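Local atomic coordinates of positive phenol-degradative gene regulator (Ralstonia sp. E2, PDB entry 5FRY), a protein that senses phenols and activates transcription of phenol-degradation genes, its N-terminal sensory domain binding dimethylphenol and zinc, and probably binds ATP and DNA through its remaining domains. Residues I32-Q37 and A79-T84; R62-F67 and L202-P207; S74-A79 and T162-G167. One frame throughout, in Å; residues are numbered along the deposited sequence.

Interaction 1: residues I32-Q37 and A79-T84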
# COMPACT_ATOMS: atom_id res chain seq x y z
N ILE A 32 -12.45 -1.32 0.70
CA ILE A 32 -12.15 -2.47 -0.13
C ILE A 32 -11.80 -3.63 0.80
O ILE A 32 -11.03 -3.44 1.74
CB ILE A 32 -10.97 -2.23 -1.08
CG1 ILE A 32 -11.19 -0.99 -1.96
CG2 ILE A 32 -10.71 -3.45 -1.94
CD1 ILE A 32 -10.04 -0.70 -2.85
N TRP A 33 -12.35 -4.81 0.54
CA TRP A 33 -12.12 -5.95 1.42
C TRP A 33 -11.71 -7.15 0.59
O TRP A 33 -12.24 -7.38 -0.49
CB TRP A 33 -13.36 -6.28 2.25
CG TRP A 33 -13.60 -5.29 3.34
CD1 TRP A 33 -14.13 -4.04 3.20
CD2 TRP A 33 -13.30 -5.45 4.72
NE1 TRP A 33 -14.20 -3.42 4.43
CE2 TRP A 33 -13.69 -4.27 5.38
CE3 TRP A 33 -12.75 -6.49 5.48
CZ2 TRP A 33 -13.54 -4.08 6.75
CZ3 TRP A 33 -12.60 -6.31 6.84
CH2 TRP A 33 -13.00 -5.11 7.47
N LEU A 34 -10.74 -7.90 1.10
CA LEU A 34 -10.30 -9.13 0.47
C LEU A 34 -10.48 -10.22 1.50
O LEU A 34 -9.76 -10.25 2.49
CB LEU A 34 -8.84 -9.04 0.01
CG LEU A 34 -8.18 -10.30 -0.54
CD1 LEU A 34 -8.93 -10.82 -1.74
CD2 LEU A 34 -6.74 -10.00 -0.91
N GLY A 35 -11.48 -11.07 1.30
CA GLY A 35 -11.91 -11.96 2.36
C GLY A 35 -12.32 -11.07 3.52
O GLY A 35 -13.10 -10.16 3.33
N GLU A 36 -11.74 -11.27 4.70
CA GLU A 36 -12.11 -10.43 5.83
C GLU A 36 -10.96 -9.52 6.27
O GLU A 36 -10.77 -9.27 7.46
CB GLU A 36 -12.59 -11.30 6.98
CG GLU A 36 -13.27 -12.57 6.50
CD GLU A 36 -14.75 -12.43 6.11
OE1 GLU A 36 -15.35 -11.33 6.19
OE2 GLU A 36 -15.32 -13.46 5.70
N GLN A 37 -10.18 -9.06 5.29
CA GLN A 37 -9.13 -8.08 5.52
C GLN A 37 -9.43 -6.85 4.67
O GLN A 37 -9.68 -6.95 3.47
CB GLN A 37 -7.76 -8.62 5.15
CG GLN A 37 -7.23 -9.69 6.09
CD GLN A 37 -7.17 -9.25 7.54
OE1 GLN A 37 -6.89 -8.10 7.85
NE2 GLN A 37 -7.46 -10.18 8.45
N ALA A 79 -3.13 -16.42 3.61
CA ALA A 79 -3.20 -17.85 3.89
C ALA A 79 -4.41 -18.18 4.78
O ALA A 79 -4.96 -19.26 4.68
CB ALA A 79 -1.94 -18.34 4.56
N GLU A 80 -4.82 -17.23 5.62
CA GLU A 80 -6.02 -17.42 6.43
C GLU A 80 -7.25 -17.45 5.55
O GLU A 80 -8.19 -18.21 5.81
CB GLU A 80 -6.17 -16.32 7.48
CG GLU A 80 -5.09 -16.33 8.54
CD GLU A 80 -5.12 -15.09 9.42
OE1 GLU A 80 -6.01 -14.23 9.22
OE2 GLU A 80 -4.25 -14.98 10.31
N LEU A 81 -7.24 -16.61 4.51
CA LEU A 81 -8.33 -16.58 3.56
C LEU A 81 -8.37 -17.89 2.77
O LEU A 81 -9.44 -18.45 2.53
CB LEU A 81 -8.20 -15.36 2.62
CG LEU A 81 -9.15 -15.30 1.42
CD1 LEU A 81 -10.59 -15.42 1.90
CD2 LEU A 81 -8.97 -14.02 0.62
N ALA A 82 -7.20 -18.40 2.40
CA ALA A 82 -7.12 -19.60 1.58
C ALA A 82 -7.58 -20.82 2.36
O ALA A 82 -8.22 -21.72 1.82
CB ALA A 82 -5.70 -19.81 1.06
N LYS A 83 -7.25 -20.85 3.64
CA LYS A 83 -7.63 -21.98 4.50
C LYS A 83 -9.15 -22.09 4.65
O LYS A 83 -9.65 -23.16 4.98
CB LYS A 83 -6.98 -21.85 5.88
CG LYS A 83 -5.53 -22.33 5.99
CD LYS A 83 -4.90 -21.64 7.18
CE LYS A 83 -3.46 -22.02 7.43
NZ LYS A 83 -3.12 -21.69 8.86
N THR A 84 -9.86 -21.00 4.39
CA THR A 84 -11.32 -21.01 4.43
C THR A 84 -11.87 -21.85 3.28
O THR A 84 -12.67 -22.76 3.49
CB THR A 84 -11.90 -19.59 4.34
OG1 THR A 84 -11.21 -18.85 3.32
CG2 THR A 84 -11.76 -18.87 5.67
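Leu34 and Leu81 meet through matching torsions: each holds CG anti to its own backbone N (chi1 174° and 171°), and the two side chains cross at about a right angle. Leu81 uses both of its methyls, one mainly for Leu34 and one for the turn that follows it. Leu81 CD2 lies 4.0 Å from Leu34 CG and equally near Leu34 CD1, so this methyl packs against the CG-CD1 arm of Leu34.

The other branch of Leu81 reaches the backbone. Its CD1 comes to 3.7 Å from Gly35 CA, while CD2 approaches Gly35 N at 3.9 Å. Lacking a side chain, Gly35 exposes its backbone directly to these two methyls, and its CA is only 6.0 Å from Leu81 CA.

The backbone geometry identifies the motif on this side as a two-residue beta hairpin turn. Leu34 N bonds to Gln37 O (2.8 Å) and Gln37 N bonds to Leu34 O (3.1 Å), with Gly35 at a positive phi of 59° and the pair Gly35-Glu36 close to a type II' turn. The hairpin joins strands 31-34 and 37-43 of the three-stranded antiparallel sheet, and its turn rests on the C-terminal part of helix 60-84. The polar margin is looser: Gln37 NE2 stands 4.4 Å from Glu80 OE1, too far for a hydrogen bond, and Glu80 has instead a long, weak ion pair with Arg77. Around the leucine contact, Arg22 packs against Leu81, and Met39 and Glu105 against Leu34. On the sheet side, His43 of the second subunit packs against Gln37.

Interaction 2: residues R62-F67 and L202-P207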
# COMPACT_ATOMS: atom_id res chain seq x y z
N ARG A 62 18.30 -2.41 7.10
CA ARG A 62 17.23 -2.21 8.07
C ARG A 62 15.91 -1.91 7.36
O ARG A 62 14.84 -2.36 7.80
CB ARG A 62 17.58 -1.09 9.04
CG ARG A 62 16.77 -1.13 10.33
CD ARG A 62 17.44 -0.36 11.44
NE ARG A 62 17.10 1.06 11.43
CZ ARG A 62 17.13 1.85 12.50
NH1 ARG A 62 17.49 1.35 13.68
NH2 ARG A 62 16.80 3.13 12.40
N ALA A 63 15.99 -1.14 6.27
CA ALA A 63 14.83 -0.90 5.42
C ALA A 63 14.28 -2.22 4.92
O ALA A 63 13.07 -2.45 4.93
CB ALA A 63 15.20 0.01 4.24
N ARG A 64 15.19 -3.10 4.48
CA ARG A 64 14.87 -4.42 3.96
C ARG A 64 14.07 -5.25 4.96
O ARG A 64 13.08 -5.89 4.59
CB ARG A 64 16.17 -5.14 3.57
CG ARG A 64 16.07 -6.64 3.32
CD ARG A 64 17.45 -7.19 2.91
NE ARG A 64 17.58 -8.63 3.14
CZ ARG A 64 17.47 -9.55 2.19
NH1 ARG A 64 17.22 -9.19 0.93
NH2 ARG A 64 17.61 -10.84 2.49
N GLY A 65 14.50 -5.24 6.22
CA GLY A 65 13.81 -5.95 7.29
C GLY A 65 12.36 -5.50 7.39
O GLY A 65 11.46 -6.33 7.43
N LEU A 66 12.16 -4.18 7.41
CA LEU A 66 10.82 -3.60 7.47
C LEU A 66 9.92 -4.06 6.31
O LEU A 66 8.78 -4.47 6.54
CB LEU A 66 10.92 -2.07 7.51
CG LEU A 66 11.52 -1.40 8.75
CD1 LEU A 66 11.78 0.08 8.53
CD2 LEU A 66 10.61 -1.58 9.94
N PHE A 67 10.42 -4.02 5.08
CA PHE A 67 9.62 -4.47 3.93
C PHE A 67 9.37 -5.98 3.91
O PHE A 67 8.27 -6.44 3.57
CB PHE A 67 10.29 -4.02 2.62
CG PHE A 67 9.97 -2.60 2.26
CD1 PHE A 67 8.76 -2.29 1.66
CD2 PHE A 67 10.85 -1.57 2.55
CE1 PHE A 67 8.44 -0.96 1.33
CE2 PHE A 67 10.55 -0.24 2.23
CZ PHE A 67 9.34 0.06 1.62
N LEU A 202 16.12 -15.80 9.03
CA LEU A 202 15.00 -15.76 9.97
C LEU A 202 15.04 -14.49 10.80
O LEU A 202 13.99 -13.93 11.14
CB LEU A 202 15.04 -16.98 10.89
CG LEU A 202 13.91 -17.15 11.91
CD1 LEU A 202 12.58 -17.40 11.21
CD2 LEU A 202 14.24 -18.29 12.88
N ALA A 203 16.25 -14.03 11.10
CA ALA A 203 16.45 -12.86 11.93
C ALA A 203 15.81 -11.61 11.33
O ALA A 203 15.52 -10.64 12.04
CB ALA A 203 17.94 -12.64 12.17
N LEU A 204 15.58 -11.63 10.01
CA LEU A 204 15.08 -10.44 9.32
C LEU A 204 13.56 -10.33 9.40
O LEU A 204 12.98 -9.30 9.05
CB LEU A 204 15.54 -10.45 7.86
CG LEU A 204 17.01 -10.10 7.63
CD1 LEU A 204 17.42 -10.40 6.19
CD2 LEU A 204 17.27 -8.63 7.97
N TYR A 205 12.92 -11.39 9.88
CA TYR A 205 11.48 -11.37 10.04
C TYR A 205 11.11 -11.01 11.47
O TYR A 205 9.99 -11.28 11.93
CB TYR A 205 10.90 -12.73 9.65
CG TYR A 205 10.93 -12.97 8.16
CD1 TYR A 205 9.94 -12.43 7.33
CD2 TYR A 205 11.96 -13.69 7.56
CE1 TYR A 205 9.96 -12.65 5.96
CE2 TYR A 205 11.99 -13.91 6.19
CZ TYR A 205 10.99 -13.39 5.40
OH TYR A 205 11.02 -13.61 4.05
N GLN A 206 12.04 -10.37 12.17
CA GLN A 206 11.88 -10.03 13.58
C GLN A 206 12.12 -8.54 13.85
O GLN A 206 13.18 -8.01 13.50
CB GLN A 206 12.86 -10.85 14.43
CG GLN A 206 12.71 -12.34 14.30
CD GLN A 206 11.59 -12.87 15.17
OE1 GLN A 206 11.65 -12.77 16.40
NE2 GLN A 206 10.56 -13.42 14.54
N PRO A 207 11.14 -7.86 14.47
CA PRO A 207 11.32 -6.44 14.83
C PRO A 207 12.44 -6.27 15.87
O PRO A 207 12.62 -5.18 16.43
CB PRO A 207 9.96 -6.04 15.42
CG PRO A 207 9.01 -7.15 15.06
CD PRO A 207 9.85 -8.39 14.94
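Leu204 O, which faces Gly65 across the contact, is held by a hydrogen bond from Arg69 NH1, one turn further along helix 60-84. The carbonyl oxygen of Gly65 is 3.7 Å from Leu204 O; two acceptors cannot bond to each other, so this is backbone packing, with the Arg69 guanidinium supplying the donor. Gly65 contributes backbone alone, and its CA comes within 5.1 Å of Leu204 CA, the nearest approach of the two chain segments.

The second part of the contact is made by Arg64 and Leu204, whose side chains cross at about a right angle. The arginine reaches across by running out extended, with CG anti to the backbone N (chi1 166°) and the chain straight on to NE. Leu204 CD1 sits at the edge of the Arg64 guanidinium, near its plane, 3.5 Å from Arg64 NE and 3.7 Å from Arg64 NH2. At these distances a methyl sits where an acceptor might have bonded, consistent with Arg64 NE being buried here without a hydrogen-bond partner; Glu61 offers it no more than a long, weak ion pair.

Leu204 lies in a short 3-10 segment, consistent with the bond from Tyr205 N to Leu202 O (3.0 Å). The Arg64 side chain lies about 10 Å from the bound zinc ion, so the contact is near the metal site without forming part of it.

The loop after helix 198-201, at the end of the sensory domain, packs on helix 60-84. That helix is flanked by helix 152-166, through Trp152 against Phe67, and by helix 44-58, through Leu54 against Leu66, while Glu53 of the second subunit touches both Leu66 and Pro207.

Interaction 3: residues S74-A79 and T162-G167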
# COMPACT_ATOMS: atom_id res chain seq x y z
N SER A 74 1.27 -9.58 5.21
CA SER A 74 0.33 -9.77 4.11
C SER A 74 0.10 -11.25 3.73
O SER A 74 -1.05 -11.68 3.57
CB SER A 74 0.81 -8.99 2.87
OG SER A 74 0.44 -7.64 2.97
N GLY A 75 1.18 -12.02 3.59
CA GLY A 75 1.08 -13.41 3.16
C GLY A 75 0.36 -14.28 4.19
O GLY A 75 -0.42 -15.16 3.83
N VAL A 76 0.61 -14.01 5.45
CA VAL A 76 -0.08 -14.68 6.55
C VAL A 76 -1.59 -14.41 6.53
O VAL A 76 -2.39 -15.31 6.78
CB VAL A 76 0.49 -14.29 7.93
CG1 VAL A 76 -0.44 -14.83 9.08
CG2 VAL A 76 1.91 -14.88 8.09
N ARG A 77 -1.99 -13.17 6.28
CA ARG A 77 -3.42 -12.89 6.24
C ARG A 77 -4.10 -13.58 5.06
O ARG A 77 -5.26 -14.00 5.17
CB ARG A 77 -3.69 -11.39 6.20
CG ARG A 77 -3.27 -10.63 7.44
CD ARG A 77 -3.81 -11.25 8.72
NE ARG A 77 -3.81 -10.26 9.79
CZ ARG A 77 -4.39 -10.42 10.98
NH1 ARG A 77 -5.02 -11.55 11.27
NH2 ARG A 77 -4.33 -9.44 11.88
N ASP A 78 -3.41 -13.68 3.92
CA ASP A 78 -3.99 -14.30 2.72
C ASP A 78 -4.07 -15.83 2.87
O ASP A 78 -5.02 -16.46 2.37
CB ASP A 78 -3.18 -13.90 1.47
CG ASP A 78 -3.46 -12.48 1.03
OD1 ASP A 78 -4.36 -11.83 1.61
OD2 ASP A 78 -2.80 -12.00 0.10
N ALA A 79 -3.13 -16.42 3.61
CA ALA A 79 -3.20 -17.85 3.89
C ALA A 79 -4.41 -18.18 4.78
O ALA A 79 -4.96 -19.26 4.68
CB ALA A 79 -1.94 -18.34 4.56
N THR A 162 3.38 -19.25 2.82
CA THR A 162 3.72 -20.67 2.80
C THR A 162 3.89 -21.18 4.20
O THR A 162 3.44 -22.27 4.55
CB THR A 162 5.00 -20.92 2.00
OG1 THR A 162 4.92 -20.22 0.75
CG2 THR A 162 5.22 -22.45 1.77
N SER A 163 4.57 -20.39 5.02
CA SER A 163 4.76 -20.77 6.42
C SER A 163 3.43 -20.96 7.16
O SER A 163 3.29 -21.92 7.90
CB SER A 163 5.61 -19.73 7.15
OG SER A 163 6.94 -19.79 6.68
N ALA A 164 2.47 -20.07 6.94
CA ALA A 164 1.20 -20.18 7.68
C ALA A 164 0.42 -21.40 7.20
O ALA A 164 -0.21 -22.12 7.99
CB ALA A 164 0.40 -18.90 7.52
N LEU A 165 0.51 -21.64 5.91
CA LEU A 165 -0.12 -22.78 5.28
C LEU A 165 0.49 -24.09 5.79
O LEU A 165 -0.24 -25.04 6.04
CB LEU A 165 0.02 -22.67 3.75
CG LEU A 165 -0.40 -23.91 2.94
CD1 LEU A 165 -1.89 -24.15 3.04
CD2 LEU A 165 0.03 -23.76 1.48
N MET A 166 1.81 -24.11 6.00
CA MET A 166 2.51 -25.31 6.48
C MET A 166 2.53 -25.49 8.01
O MET A 166 2.75 -26.60 8.50
CB MET A 166 3.96 -25.32 5.99
CG MET A 166 4.17 -25.39 4.48
SD MET A 166 3.84 -27.02 3.75
CE MET A 166 4.82 -28.09 4.82
N GLY A 167 2.35 -24.43 8.75
CA GLY A 167 2.52 -24.49 10.18
C GLY A 167 3.96 -24.76 10.49
O GLY A 167 4.28 -25.34 11.47
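Apolar packing carries this contact, centred on the methyl of Ala164. Its CB lies 3.8 Å from Ala79 CB and 4.3 Å from Val76 CG2, so it meets two residues spaced three apart on the facing helix. Val76 holds CG1 anti to the backbone N (chi1 170°), which leaves CG2 to meet Ala164. Methyl-to-backbone packing adds Ala79 CB against Leu165 N, at 4.3 Å. Consistent with the small residues at the crossing, the segment axes come to 8.3 Å, crossing at -40° with their chains running in broadly the same direction.

Hydrogen bonds between the two segments are absent, but one turn on, Lys83 NZ of helix 60-84 bonds to Ala164 O and ties the same two helices together. Thr162, a residue of the dimethylphenol pocket, bonds through OG1 to Tyr172 OH and Ala158 O, while Asp78 bonds to Tyr157 OH and to His43 of the second subunit.

Through this crossing, helix 60-84 of the activator of aromatic catabolism region packs on helix 152-166, which belongs largely to the V4R domain. The side chain of Leu165 packs on Ile117 of strand 109-118 and on Met94 and Leu95 of helix 91-95.

Helix 60-84 takes part in all three contacts, receiving a hairpin turn near its end (interaction 1), the closing loop of the sensory domain near its start (interaction 2) and another helix between them (interaction 3). All are partly buried, but interaction 3 has its centre nearest that of the chain, about 10 Å against 15 and 14 Å. Interactions 1 and 3 touch and share Ala79; interaction 2 stands clear of both. Their chemistry differs accordingly: methyls of small residues between helices in interaction 3, leucine branches against a glycine turn in interaction 1, and a methyl at a guanidinium edge, some 10 Å from the zinc ion, in interaction 2. Each also lies within reach of the second subunit.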